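Local coordinates for protein restriction endonuclease THAI (Thermoplasma acidophilum, PDB 3NDH) that binds and probably cleaves specific double-stranded DNA as a restriction endonuclease of the PD-(D/E)XK clan, intercalating into its substrate without flipping nucleotides, at residues A[18-24]-A[148-152]; A[23-29]-A[69-74]. All blocks are in the same frame, centred on the assembly; numbering follows the deposited sequence. Where two conformers were deposited one is given.

Contact 1 of 2, residues A[18-24]-A[148-152]; sequences DHLKDLF and GVYYI
The short helix 19-24 packs over the extended strand 148-152, running nearly antiparallel to it: the axes approach to 9.7 Å at 156°, and Leu20 and Tyr151 set the register with CA atoms 7.2 Å apart. Asp18, at the head of the segment, has a t side chain (chi1 180°). Its OD2 accepts a short hydrogen bond from Tyr151 OH at 2.5 Å, and its OD1 accepts from Lys21 N at 3.1 Å, an Asx motif. Leu20, in rotamer mt, lays CB over one face of the Tyr151 ring, 3.6 Å from the centroid, a CH-pi contact; its CD1 reaches Tyr151 CE1 at 3.6 Å. Lys21 contributes its backbone, with N 3.8 Å from Tyr151 CE2. One turn on, Phe24 (chi1 -85°) receives Tyr151 CB over its ring face, 3.7 Å from the centroid, while CE2 meets Val149 O at 3.5 Å and CZ meets Val149 CG2 at 3.9 Å. Tyr151 (chi1 t) thus lies along the helix from Phe24 back to Asp18. This is helix-on-sheet packing: strands 135-141 and 199-204 flank 146-152, offering Ile137 to Leu20 and Met199 to Phe24, while helix 58-74 touches Leu20 through Leu70.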
# COMPACT_ATOMS: atom_id res chain seq x y z
N ASP A 18 -30.76 10.86 3.83
CA ASP A 18 -29.63 10.03 3.35
C ASP A 18 -28.63 11.01 2.75
O ASP A 18 -28.86 11.59 1.68
CB ASP A 18 -30.13 8.98 2.35
CG ASP A 18 -29.02 8.10 1.81
OD1 ASP A 18 -27.85 8.49 1.89
OD2 ASP A 18 -29.33 7.00 1.30
N HIS A 19 -27.54 11.20 3.47
CA HIS A 19 -26.54 12.18 3.08
C HIS A 19 -25.85 11.78 1.78
O HIS A 19 -25.51 12.64 0.96
CB HIS A 19 -25.51 12.35 4.20
CG HIS A 19 -26.08 12.97 5.44
ND1 HIS A 19 -26.58 14.25 5.45
CD2 HIS A 19 -26.25 12.48 6.69
CE1 HIS A 19 -27.03 14.53 6.66
NE2 HIS A 19 -26.85 13.47 7.43
N LEU A 20 -25.64 10.49 1.58
CA LEU A 20 -25.01 10.02 0.35
C LEU A 20 -25.92 10.24 -0.87
O LEU A 20 -25.45 10.55 -1.94
CB LEU A 20 -24.57 8.57 0.48
CG LEU A 20 -23.32 8.39 1.34
CD1 LEU A 20 -22.92 6.93 1.48
CD2 LEU A 20 -22.13 9.21 0.81
N LYS A 21 -27.23 10.08 -0.69
CA LYS A 21 -28.18 10.43 -1.74
C LYS A 21 -28.00 11.89 -2.13
O LYS A 21 -27.91 12.23 -3.31
CB LYS A 21 -29.61 10.16 -1.29
CG LYS A 21 -30.69 10.51 -2.31
CD LYS A 21 -32.08 10.19 -1.77
CE LYS A 21 -33.14 10.26 -2.86
NZ LYS A 21 -33.29 11.63 -3.41
N ASP A 22 -27.93 12.76 -1.12
CA ASP A 22 -27.77 14.20 -1.34
C ASP A 22 -26.47 14.49 -2.10
O ASP A 22 -26.45 15.31 -3.02
CB ASP A 22 -27.76 14.96 -0.01
CG ASP A 22 -29.09 14.88 0.71
OD1 ASP A 22 -30.10 14.55 0.05
OD2 ASP A 22 -29.11 15.14 1.93
N LEU A 23 -25.40 13.78 -1.75
CA LEU A 23 -24.13 13.93 -2.44
C LEU A 23 -24.27 13.58 -3.92
O LEU A 23 -23.80 14.32 -4.79
CB LEU A 23 -23.09 13.02 -1.80
CG LEU A 23 -21.70 12.97 -2.42
CD1 LEU A 23 -20.92 14.25 -2.12
CD2 LEU A 23 -20.97 11.75 -1.92
N PHE A 24 -24.90 12.44 -4.19
CA PHE A 24 -24.98 11.92 -5.55
C PHE A 24 -25.94 12.69 -6.46
O PHE A 24 -25.86 12.57 -7.67
CB PHE A 24 -25.29 10.41 -5.53
CG PHE A 24 -24.06 9.57 -5.39
CD1 PHE A 24 -23.31 9.59 -4.22
CD2 PHE A 24 -23.60 8.78 -6.44
CE1 PHE A 24 -22.15 8.84 -4.09
CE2 PHE A 24 -22.44 8.02 -6.32
CZ PHE A 24 -21.72 8.04 -5.15
N GLY A 148 -17.72 4.76 -13.59
CA GLY A 148 -18.62 5.52 -12.71
C GLY A 148 -18.29 5.34 -11.26
O GLY A 148 -17.51 4.45 -10.89
N VAL A 149 -18.92 6.19 -10.46
CA VAL A 149 -18.88 6.02 -9.02
C VAL A 149 -20.27 5.67 -8.59
O VAL A 149 -21.25 6.27 -9.05
CB VAL A 149 -18.33 7.25 -8.28
CG1 VAL A 149 -19.07 8.50 -8.60
CG2 VAL A 149 -18.32 7.02 -6.77
N TYR A 150 -20.35 4.69 -7.70
CA TYR A 150 -21.62 4.10 -7.27
C TYR A 150 -21.78 4.21 -5.77
O TYR A 150 -20.85 3.93 -5.02
CB TYR A 150 -21.66 2.62 -7.64
CG TYR A 150 -21.67 2.37 -9.13
CD1 TYR A 150 -22.84 2.04 -9.78
CD2 TYR A 150 -20.51 2.47 -9.88
CE1 TYR A 150 -22.87 1.83 -11.14
CE2 TYR A 150 -20.53 2.27 -11.25
CZ TYR A 150 -21.71 1.93 -11.86
OH TYR A 150 -21.74 1.71 -13.23
N TYR A 151 -22.99 4.61 -5.36
CA TYR A 151 -23.43 4.53 -3.97
C TYR A 151 -24.37 3.33 -3.87
O TYR A 151 -25.45 3.33 -4.44
CB TYR A 151 -24.16 5.82 -3.53
CG TYR A 151 -25.01 5.71 -2.28
CD1 TYR A 151 -24.63 4.92 -1.20
CD2 TYR A 151 -26.21 6.40 -2.20
CE1 TYR A 151 -25.43 4.82 -0.07
CE2 TYR A 151 -27.01 6.31 -1.08
CZ TYR A 151 -26.60 5.51 -0.02
OH TYR A 151 -27.41 5.40 1.11
N ILE A 152 -23.90 2.30 -3.16
CA ILE A 152 -24.62 1.05 -3.01
C ILE A 152 -25.02 0.95 -1.54
O ILE A 152 -24.19 0.60 -0.70
CB ILE A 152 -23.75 -0.14 -3.46
CG1 ILE A 152 -23.25 0.06 -4.90
CG2 ILE A 152 -24.57 -1.41 -3.36
CD1 ILE A 152 -22.27 -0.97 -5.41

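Contact 2 of 2, residues A[23-29]-A[69-74]; sequences LFRDRLI and LLIYKF
Leu23 is the main bump here. From the turn of helix that carries it, its t,p side chain enters a hollow on segment 69-74 of helix 58-74 formed by Leu69, Leu70, Lys73 and Phe74, a knob-into-hole fit. Leu23 CD2 meets Leu70 CD2 at 3.6 Å, and Leu23 CD1 touches Lys73 CD at 3.7 Å and Leu69 CG at 4.4 Å. Leu23 CB abuts the Phe74 ring edge, 4.2 Å from Phe74 CZ. The CA atoms of Leu23 and Lys73 are 7.4 Å apart, the nearest pair. The chain then turns at Asp26 (phi/psi -71/117), the N-cap of the next helix, 27-46: OD1 accepts from Ile29 N at 3.2 Å and weakly from Leu28 N at 2.9 Å. The capped bend joins two consecutive helices, and both pack on the C-terminal end of helix 58-74, Leu23 from the first and Ile29 from the second. Asp26 OD2 forms a salt bridge to Lys73 NZ at 2.8 Å, with the lysine's aliphatic chain stretched between Leu23 and Ile29. Beyond the bend, Ile29 (mm) brings CD1 to 3.9 Å from both Leu69 CD1 and the Tyr72 ring edge at CE2, and its CG1 lies 4.1 Å from Lys73 CD. At the exposed margin Leu28 CD2 reaches Tyr72 OH at 3.8 Å. Trp222 of the second subunit packs on Leu69 and Tyr72.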
# COMPACT_ATOMS: atom_id res chain seq x y z
N LEU A 23 -25.40 13.78 -1.75
CA LEU A 23 -24.13 13.93 -2.44
C LEU A 23 -24.27 13.58 -3.92
O LEU A 23 -23.80 14.32 -4.79
CB LEU A 23 -23.09 13.02 -1.80
CG LEU A 23 -21.70 12.97 -2.42
CD1 LEU A 23 -20.92 14.25 -2.12
CD2 LEU A 23 -20.97 11.75 -1.92
N PHE A 24 -24.90 12.44 -4.19
CA PHE A 24 -24.98 11.92 -5.55
C PHE A 24 -25.94 12.69 -6.46
O PHE A 24 -25.86 12.57 -7.67
CB PHE A 24 -25.29 10.41 -5.53
CG PHE A 24 -24.06 9.57 -5.39
CD1 PHE A 24 -23.31 9.59 -4.22
CD2 PHE A 24 -23.60 8.78 -6.44
CE1 PHE A 24 -22.15 8.84 -4.09
CE2 PHE A 24 -22.44 8.02 -6.32
CZ PHE A 24 -21.72 8.04 -5.15
N ARG A 25 -26.83 13.48 -5.87
CA ARG A 25 -27.80 14.28 -6.63
C ARG A 25 -27.39 15.74 -6.76
O ARG A 25 -28.01 16.49 -7.52
CB ARG A 25 -29.18 14.16 -5.99
CG ARG A 25 -29.79 12.81 -6.20
CD ARG A 25 -30.99 12.59 -5.32
NE ARG A 25 -31.90 11.48 -5.64
CZ ARG A 25 -31.95 10.73 -6.75
NH1 ARG A 25 -31.08 10.93 -7.75
NH2 ARG A 25 -32.87 9.78 -6.84
N ASP A 26 -26.34 16.14 -6.05
CA ASP A 26 -25.86 17.52 -6.04
C ASP A 26 -25.21 17.81 -7.41
O ASP A 26 -24.23 17.19 -7.78
CB ASP A 26 -24.87 17.68 -4.86
CG ASP A 26 -24.22 19.04 -4.78
OD1 ASP A 26 -24.07 19.71 -5.83
OD2 ASP A 26 -23.91 19.45 -3.64
N ARG A 27 -25.79 18.76 -8.14
CA ARG A 27 -25.36 19.06 -9.50
C ARG A 27 -23.90 19.51 -9.59
O ARG A 27 -23.20 19.17 -10.55
CB ARG A 27 -26.26 20.15 -10.08
CG ARG A 27 -26.15 20.35 -11.59
CD ARG A 27 -26.11 19.04 -12.39
NE ARG A 27 -27.21 18.13 -12.07
CZ ARG A 27 -27.41 16.96 -12.67
NH1 ARG A 27 -26.59 16.56 -13.63
NH2 ARG A 27 -28.44 16.19 -12.32
N LEU A 28 -23.45 20.28 -8.60
CA LEU A 28 -22.06 20.73 -8.56
C LEU A 28 -21.11 19.56 -8.31
O LEU A 28 -20.09 19.44 -8.96
CB LEU A 28 -21.86 21.82 -7.51
CG LEU A 28 -20.45 22.42 -7.45
CD1 LEU A 28 -20.03 23.02 -8.80
CD2 LEU A 28 -20.39 23.47 -6.35
N ILE A 29 -21.48 18.68 -7.39
CA ILE A 29 -20.71 17.46 -7.14
C ILE A 29 -20.63 16.59 -8.41
O ILE A 29 -19.57 16.11 -8.77
CB ILE A 29 -21.30 16.65 -5.97
CG1 ILE A 29 -21.16 17.41 -4.64
CG2 ILE A 29 -20.64 15.26 -5.86
CD1 ILE A 29 -19.75 17.66 -4.16
N LEU A 69 -13.81 14.35 -0.88
CA LEU A 69 -15.06 14.81 -1.50
C LEU A 69 -16.15 14.97 -0.46
O LEU A 69 -16.90 15.91 -0.50
CB LEU A 69 -15.49 13.82 -2.61
CG LEU A 69 -16.74 14.20 -3.38
CD1 LEU A 69 -16.51 15.42 -4.23
CD2 LEU A 69 -17.16 12.98 -4.21
N LEU A 70 -16.24 14.02 0.46
CA LEU A 70 -17.22 14.12 1.53
C LEU A 70 -16.94 15.33 2.41
O LEU A 70 -17.85 16.06 2.76
CB LEU A 70 -17.23 12.88 2.40
CG LEU A 70 -17.44 11.54 1.69
CD1 LEU A 70 -17.45 10.39 2.68
CD2 LEU A 70 -18.71 11.55 0.85
N ILE A 71 -15.68 15.55 2.76
CA ILE A 71 -15.32 16.75 3.55
C ILE A 71 -15.68 18.03 2.81
O ILE A 71 -16.27 18.96 3.39
CB ILE A 71 -13.82 16.78 3.91
CG1 ILE A 71 -13.44 15.62 4.85
CG2 ILE A 71 -13.46 18.12 4.54
CD1 ILE A 71 -11.95 15.30 4.94
N TYR A 72 -15.39 18.06 1.51
CA TYR A 72 -15.73 19.20 0.67
C TYR A 72 -17.22 19.55 0.76
O TYR A 72 -17.55 20.71 1.00
CB TYR A 72 -15.29 18.90 -0.78
CG TYR A 72 -15.78 19.90 -1.82
CD1 TYR A 72 -15.38 21.23 -1.78
CD2 TYR A 72 -16.61 19.51 -2.85
CE1 TYR A 72 -15.83 22.14 -2.73
CE2 TYR A 72 -17.06 20.40 -3.79
CZ TYR A 72 -16.67 21.70 -3.73
OH TYR A 72 -17.14 22.59 -4.69
N LYS A 73 -18.11 18.59 0.60
CA LYS A 73 -19.53 18.86 0.65
C LYS A 73 -20.05 19.08 2.06
O LYS A 73 -20.84 20.02 2.29
CB LYS A 73 -20.36 17.75 -0.00
CG LYS A 73 -21.86 18.03 0.14
CD LYS A 73 -22.67 17.24 -0.83
CE LYS A 73 -24.15 17.49 -0.67
NZ LYS A 73 -24.58 18.88 -1.00
N PHE A 74 -19.67 18.23 3.01
CA PHE A 74 -20.37 18.20 4.30
C PHE A 74 -19.65 18.91 5.44
O PHE A 74 -20.28 19.17 6.48
CB PHE A 74 -20.64 16.75 4.68
CG PHE A 74 -21.56 16.06 3.73
CD1 PHE A 74 -22.91 16.38 3.72
CD2 PHE A 74 -21.09 15.13 2.84
CE1 PHE A 74 -23.76 15.75 2.82
CE2 PHE A 74 -21.94 14.50 1.95
CZ PHE A 74 -23.27 14.80 1.95

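Helix 19-25 is common to both contacts, which share Leu23 and Phe24 and have centres 9 Å apart on the same side of the chain's centre. Phe24 faces strand 146-152 in contact 1, whereas Leu23 serves helix 58-74 in contact 2. The two also touch directly, His19 O lying 3.3 Å from Phe74 CZ and Leu20 CD2 4.1 Å from Leu70 CD2. Along the chain contact 2 is nested inside the loop closed by contact 1. Together they join the N-terminal helices to helix 58-74 and to the mixed sheet, whose strand 97-105 carries the sodium ligand Ile101 and whose strand 92-94 directly follows the ligand Asp91; their nearest atoms are about 11 Å (contact 1) and about 13 Å (contact 2) from the DNA.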